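Local coordinates for lipoprotein (Bacillus anthracis, PDB 4JG9), which is a putative lipoprotein of unknown function, of the DUF4871 family, that may bind lipid, at residues 120-123 with 128-131; 130-135 with 141-146. All coordinates share one frame; numbering follows the deposited sequence.

Interaction 1 (120-123 with 128-131)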
loop_
_atom_site.group_PDB
_atom_site.type_symbol
_atom_site.label_atom_id
_atom_site.label_comp_id
_atom_site.label_asym_id
_atom_site.label_seq_id
_atom_site.Cartn_x
_atom_site.Cartn_y
_atom_site.Cartn_z
ATOM N N LEU A 120 4.817 3.846 -6.035
ATOM C CA LEU A 120 5.318 5.205 -5.936
ATOM C C LEU A 120 6.040 5.502 -4.619
ATOM O O LEU A 120 5.554 5.180 -3.550
ATOM C CB LEU A 120 4.227 6.223 -6.237
ATOM C CG LEU A 120 3.721 6.212 -7.672
ATOM C CD1 LEU A 120 2.437 7.008 -7.780
ATOM C CD2 LEU A 120 4.773 6.750 -8.618
ATOM N N PHE A 121 7.214 6.113 -4.725
ATOM C CA PHE A 121 7.987 6.560 -3.578
ATOM C C PHE A 121 8.281 8.015 -3.848
ATOM O O PHE A 121 9.338 8.367 -4.339
ATOM C CB PHE A 121 9.286 5.780 -3.432
ATOM C CG PHE A 121 9.117 4.433 -2.805
ATOM C CD1 PHE A 121 9.024 3.304 -3.584
ATOM C CD2 PHE A 121 9.051 4.300 -1.438
ATOM C CE1 PHE A 121 8.871 2.064 -3.012
ATOM C CE2 PHE A 121 8.898 3.062 -0.855
ATOM C CZ PHE A 121 8.807 1.942 -1.644
ATOM N N GLN A 122 7.312 8.856 -3.539
ATOM C CA GLN A 122 7.352 10.254 -3.906
ATOM C C GLN A 122 8.066 11.125 -2.866
ATOM O O GLN A 122 7.833 11.005 -1.660
ATOM C CB GLN A 122 5.920 10.759 -4.115
ATOM C CG GLN A 122 5.234 10.193 -5.358
ATOM C CD GLN A 122 5.936 10.615 -6.671
ATOM O OE1 GLN A 122 6.988 10.078 -7.028
ATOM N NE2 GLN A 122 5.345 11.577 -7.385
ATOM N N GLN A 123 8.938 11.995 -3.359
ATOM C CA GLN A 123 9.542 13.062 -2.573
ATOM C C GLN A 123 10.224 12.525 -1.306
ATOM O O GLN A 123 9.992 13.024 -0.196
ATOM C CB GLN A 123 8.483 14.115 -2.241
ATOM C CG GLN A 123 9.035 15.443 -1.718
ATOM C CD GLN A 123 7.930 16.424 -1.356
ATOM O OE1 GLN A 123 7.449 17.173 -2.219
ATOM N NE2 GLN A 123 7.511 16.420 -0.072
ATOM N N PRO A 128 5.503 3.442 0.060
ATOM C CA PRO A 128 5.029 3.309 -1.315
ATOM C C PRO A 128 3.551 3.695 -1.424
ATOM O O PRO A 128 2.730 3.260 -0.599
ATOM C CB PRO A 128 5.217 1.819 -1.601
ATOM C CG PRO A 128 5.158 1.159 -0.269
ATOM C CD PRO A 128 5.665 2.144 0.736
ATOM N N THR A 129 3.215 4.518 -2.415
ATOM C CA THR A 129 1.833 4.983 -2.582
ATOM C C THR A 129 1.247 4.547 -3.924
ATOM O O THR A 129 1.971 4.408 -4.913
ATOM C CB THR A 129 1.735 6.508 -2.463
ATOM O OG1 THR A 129 2.742 7.113 -3.294
ATOM C CG2 THR A 129 1.966 6.936 -1.009
ATOM N N TRP A 130 -0.067 4.344 -3.945
ATOM C CA TRP A 130 -0.788 3.900 -5.133
ATOM C C TRP A 130 -0.934 5.046 -6.111
ATOM O O TRP A 130 -0.922 4.848 -7.336
ATOM C CB TRP A 130 -2.206 3.431 -4.779
ATOM C CG TRP A 130 -2.308 2.400 -3.686
ATOM C CD1 TRP A 130 -2.628 2.623 -2.374
ATOM C CD2 TRP A 130 -2.130 0.983 -3.819
ATOM N NE1 TRP A 130 -2.655 1.427 -1.683
ATOM C CE2 TRP A 130 -2.342 0.410 -2.546
ATOM C CE3 TRP A 130 -1.813 0.144 -4.894
ATOM C CZ2 TRP A 130 -2.243 -0.967 -2.313
ATOM C CZ3 TRP A 130 -1.705 -1.230 -4.656
ATOM C CH2 TRP A 130 -1.922 -1.766 -3.371
ATOM N N THR A 131 -1.102 6.244 -5.554
ATOM C CA THR A 131 -1.653 7.370 -6.294
ATOM C C THR A 131 -0.861 8.660 -6.113
ATOM O O THR A 131 -0.416 8.970 -5.011
ATOM C CB THR A 131 -3.109 7.593 -5.824
ATOM O OG1 THR A 131 -3.856 6.386 -6.024
ATOM C CG2 THR A 131 -3.785 8.758 -6.556
HETATM O O HOH W 1 5.048 8.015 -1.878
#
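A single antiparallel beta bridge between L120 and T129 draws together the two ends of a loop that runs from strand 117-118 to strand 131-136. The pair is of the hydrogen-bonded type: L120 N donates to T129 O at 3.1 Å, and T129 N returns a shorter bond, 2.7 Å, to L120 O. The L120 side chain lies along the same bridge, its CB 3.2 Å from T129 O. L120 O also receives a CA-H...O contact from P128, with L120 O and P128 CA 3.0 Å apart. On the neighbouring position the P128 ring lies beside F121, its CB over one face of the phenyl ring at 4.0 Å from the centroid, a CH-pi contact 28° off the normal. F121 turns its CG away from its own carbonyl carbon (chi1 -79°), and its ring swings back to P128 although its CB starts off away from that segment. Outside the two segments, K87 makes a cation-pi contact with F121, and P128 O accepts a hydrogen bond from W130 NE1 of the second subunit. One water lies beside the bridge: it accepts from Q122 N at 2.9 Å, gives a weak bond to L120 O, and sits 2.9 Å from T129 OG1.

Interaction 2 (130-135 with 141-146)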
loop_
_atom_site.group_PDB
_atom_site.type_symbol
_atom_site.label_atom_id
_atom_site.label_comp_id
_atom_site.label_asym_id
_atom_site.label_seq_id
_atom_site.Cartn_x
_atom_site.Cartn_y
_atom_site.Cartn_z
ATOM N N TRP A 130 -0.067 4.344 -3.945
ATOM C CA TRP A 130 -0.788 3.900 -5.133
ATOM C C TRP A 130 -0.934 5.046 -6.111
ATOM O O TRP A 130 -0.922 4.848 -7.336
ATOM C CB TRP A 130 -2.206 3.431 -4.779
ATOM C CG TRP A 130 -2.308 2.400 -3.686
ATOM C CD1 TRP A 130 -2.628 2.623 -2.374
ATOM C CD2 TRP A 130 -2.130 0.983 -3.819
ATOM N NE1 TRP A 130 -2.655 1.427 -1.683
ATOM C CE2 TRP A 130 -2.342 0.410 -2.546
ATOM C CE3 TRP A 130 -1.813 0.144 -4.894
ATOM C CZ2 TRP A 130 -2.243 -0.967 -2.313
ATOM C CZ3 TRP A 130 -1.705 -1.230 -4.656
ATOM C CH2 TRP A 130 -1.922 -1.766 -3.371
ATOM N N THR A 131 -1.102 6.244 -5.554
ATOM C CA THR A 131 -1.653 7.370 -6.294
ATOM C C THR A 131 -0.861 8.660 -6.113
ATOM O O THR A 131 -0.416 8.970 -5.011
ATOM C CB THR A 131 -3.109 7.593 -5.824
ATOM O OG1 THR A 131 -3.856 6.386 -6.024
ATOM C CG2 THR A 131 -3.785 8.758 -6.556
ATOM N N THR A 132 -0.702 9.432 -7.183
ATOM C CA THR A 132 0.003 10.703 -7.078
ATOM C C THR A 132 -0.791 11.652 -6.199
ATOM O O THR A 132 -2.012 11.520 -6.108
ATOM C CB THR A 132 0.169 11.365 -8.442
ATOM O OG1 THR A 132 -1.128 11.619 -9.017
ATOM C CG2 THR A 132 0.991 10.458 -9.371
ATOM N N SER A 133 -0.122 12.602 -5.546
ATOM C CA SER A 133 -0.871 13.576 -4.752
ATOM C C SER A 133 -1.427 14.644 -5.659
ATOM O O SER A 133 -2.379 15.347 -5.301
ATOM C CB SER A 133 -0.026 14.229 -3.658
ATOM O OG SER A 133 1.057 14.948 -4.203
ATOM N N ASN A 134 -0.848 14.765 -6.848
ATOM C CA ASN A 134 -1.288 15.814 -7.768
ATOM C C ASN A 134 -2.303 15.318 -8.787
ATOM O O ASN A 134 -2.376 14.122 -9.096
ATOM C CB ASN A 134 -0.085 16.424 -8.478
ATOM C CG ASN A 134 0.603 15.436 -9.391
ATOM O OD1 ASN A 134 1.170 14.439 -8.928
ATOM N ND2 ASN A 134 0.591 15.725 -10.691
ATOM N N THR A 135 -3.088 16.250 -9.310
ATOM C CA THR A 135 -4.116 15.948 -10.290
ATOM C C THR A 135 -3.557 16.247 -11.664
ATOM O O THR A 135 -2.996 17.324 -11.871
ATOM C CB THR A 135 -5.339 16.852 -10.066
ATOM O OG1 THR A 135 -5.819 16.696 -8.726
ATOM C CG2 THR A 135 -6.439 16.543 -11.070
ATOM N N ASN A 141 0.964 17.012 -19.766
ATOM C CA ASN A 141 1.987 16.604 -20.712
ATOM C C ASN A 141 3.057 15.690 -20.133
ATOM O O ASN A 141 3.237 14.576 -20.596
ATOM C CB ASN A 141 2.608 17.821 -21.383
ATOM C CG ASN A 141 1.618 18.566 -22.244
ATOM O OD1 ASN A 141 0.589 18.025 -22.635
ATOM N ND2 ASN A 141 1.924 19.816 -22.543
ATOM N N GLU A 142 3.770 16.163 -19.120
ATOM C CA GLU A 142 4.819 15.357 -18.510
ATOM C C GLU A 142 4.911 15.510 -16.995
ATOM O O GLU A 142 4.572 16.542 -16.441
ATOM C CB GLU A 142 6.171 15.616 -19.177
ATOM C CG GLU A 142 6.848 16.903 -18.759
ATOM C CD GLU A 142 8.165 17.121 -19.470
ATOM O OE1 GLU A 142 8.282 16.739 -20.648
ATOM O OE2 GLU A 142 9.083 17.684 -18.848
ATOM N N LEU A 143 5.388 14.463 -16.338
ATOM C CA LEU A 143 5.455 14.399 -14.882
ATOM C C LEU A 143 6.500 13.384 -14.414
ATOM O O LEU A 143 6.490 12.229 -14.829
ATOM C CB LEU A 143 4.069 14.048 -14.306
ATOM C CG LEU A 143 3.933 14.045 -12.769
ATOM C CD1 LEU A 143 3.996 15.451 -12.207
ATOM C CD2 LEU A 143 2.672 13.335 -12.300
ATOM N N PRO A 144 7.405 13.811 -13.530
ATOM C CA PRO A 144 8.425 12.908 -12.987
ATOM C C PRO A 144 7.888 12.077 -11.839
ATOM O O PRO A 144 7.259 12.615 -10.946
ATOM C CB PRO A 144 9.515 13.852 -12.486
ATOM C CG PRO A 144 8.900 15.198 -12.419
ATOM C CD PRO A 144 7.501 15.161 -12.963
ATOM N N LEU A 145 8.097 10.768 -11.906
ATOM C CA LEU A 145 7.646 9.857 -10.870
ATOM C C LEU A 145 8.802 8.990 -10.397
ATOM O O LEU A 145 9.532 8.397 -11.207
ATOM C CB LEU A 145 6.542 8.952 -11.411
ATOM C CG LEU A 145 5.275 9.659 -11.883
ATOM C CD1 LEU A 145 4.280 8.639 -12.432
ATOM C CD2 LEU A 145 4.673 10.451 -10.743
ATOM N N THR A 146 8.971 8.900 -9.088
ATOM C CA THR A 146 10.013 8.050 -8.539
ATOM C C THR A 146 9.425 6.683 -8.209
ATOM O O THR A 146 8.459 6.568 -7.437
ATOM C CB THR A 146 10.665 8.686 -7.302
ATOM O OG1 THR A 146 11.205 9.964 -7.663
ATOM C CG2 THR A 146 11.791 7.817 -6.772
#
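Residues 142-146 of strand 142-147 pass residues 130-135 at a distance too great for backbone pairing, with T132 and L145 CA atoms 8.6 Å apart and those of N134 and L143 9.9 Å apart. The contact joins two antiparallel sheets through side chains: 142-147 is an outermost strand of one within this chain, hydrogen-bonded to strand 88-94, whereas 131-136 pairs with 102-110 in the other. Segment 130-135 turns a corner at S133 and N134, and only the side chains of T132 and N134 meet the facing strand. From the far side L143 and L145, two residues apart, supply the leucine methyls.

T132 touches through its methyl alone, CG2 lying 3.9 Å from L145 CD2, and the two side chains cross at about a right angle. With chi1 at 60°, T132 sets OG1 between its backbone N and carbonyl carbon, where it spans the corner and donates to N134 O at 2.8 Å; L104 N is a further hydrogen-bond partner of this hydroxyl. The methyl is thereby held toward the leucines while the polar atom serves the backbone. L145 is buried and also packs on L104 and I106 of strand 102-110.

N134 and L143 approach from opposite directions. The side chain of L143 extends with CG opposite its backbone N (chi1 -175°), bringing both methyls to the amide. There the contact is purely van der Waals: L143 CD1 touches the amide nitrogen too, but the closest approach is N134 ND2 to L143 CD2, at 3.6 Å.

How the interactions relate
Along the chain, interaction 1 comes first and runs directly into interaction 2, since W130 and T131 belong to both; their centres are about 9 Å apart, on the same side of the chain's centre. Interaction 1 closes the loop leading into strand 131-136, and interaction 2 lays that strand against 142-147 of the other sheet. The two also touch directly: F121 N lies 3.0 Å from T146 O and Q122 OE1 3.1 Å from T146 N, both probable hydrogen bonds, so the loop borders strand 142-147 as well. The shared W130 and T131 hydrogen-bond to the second subunit, which puts this junction of loop and sheets at the interface with that subunit.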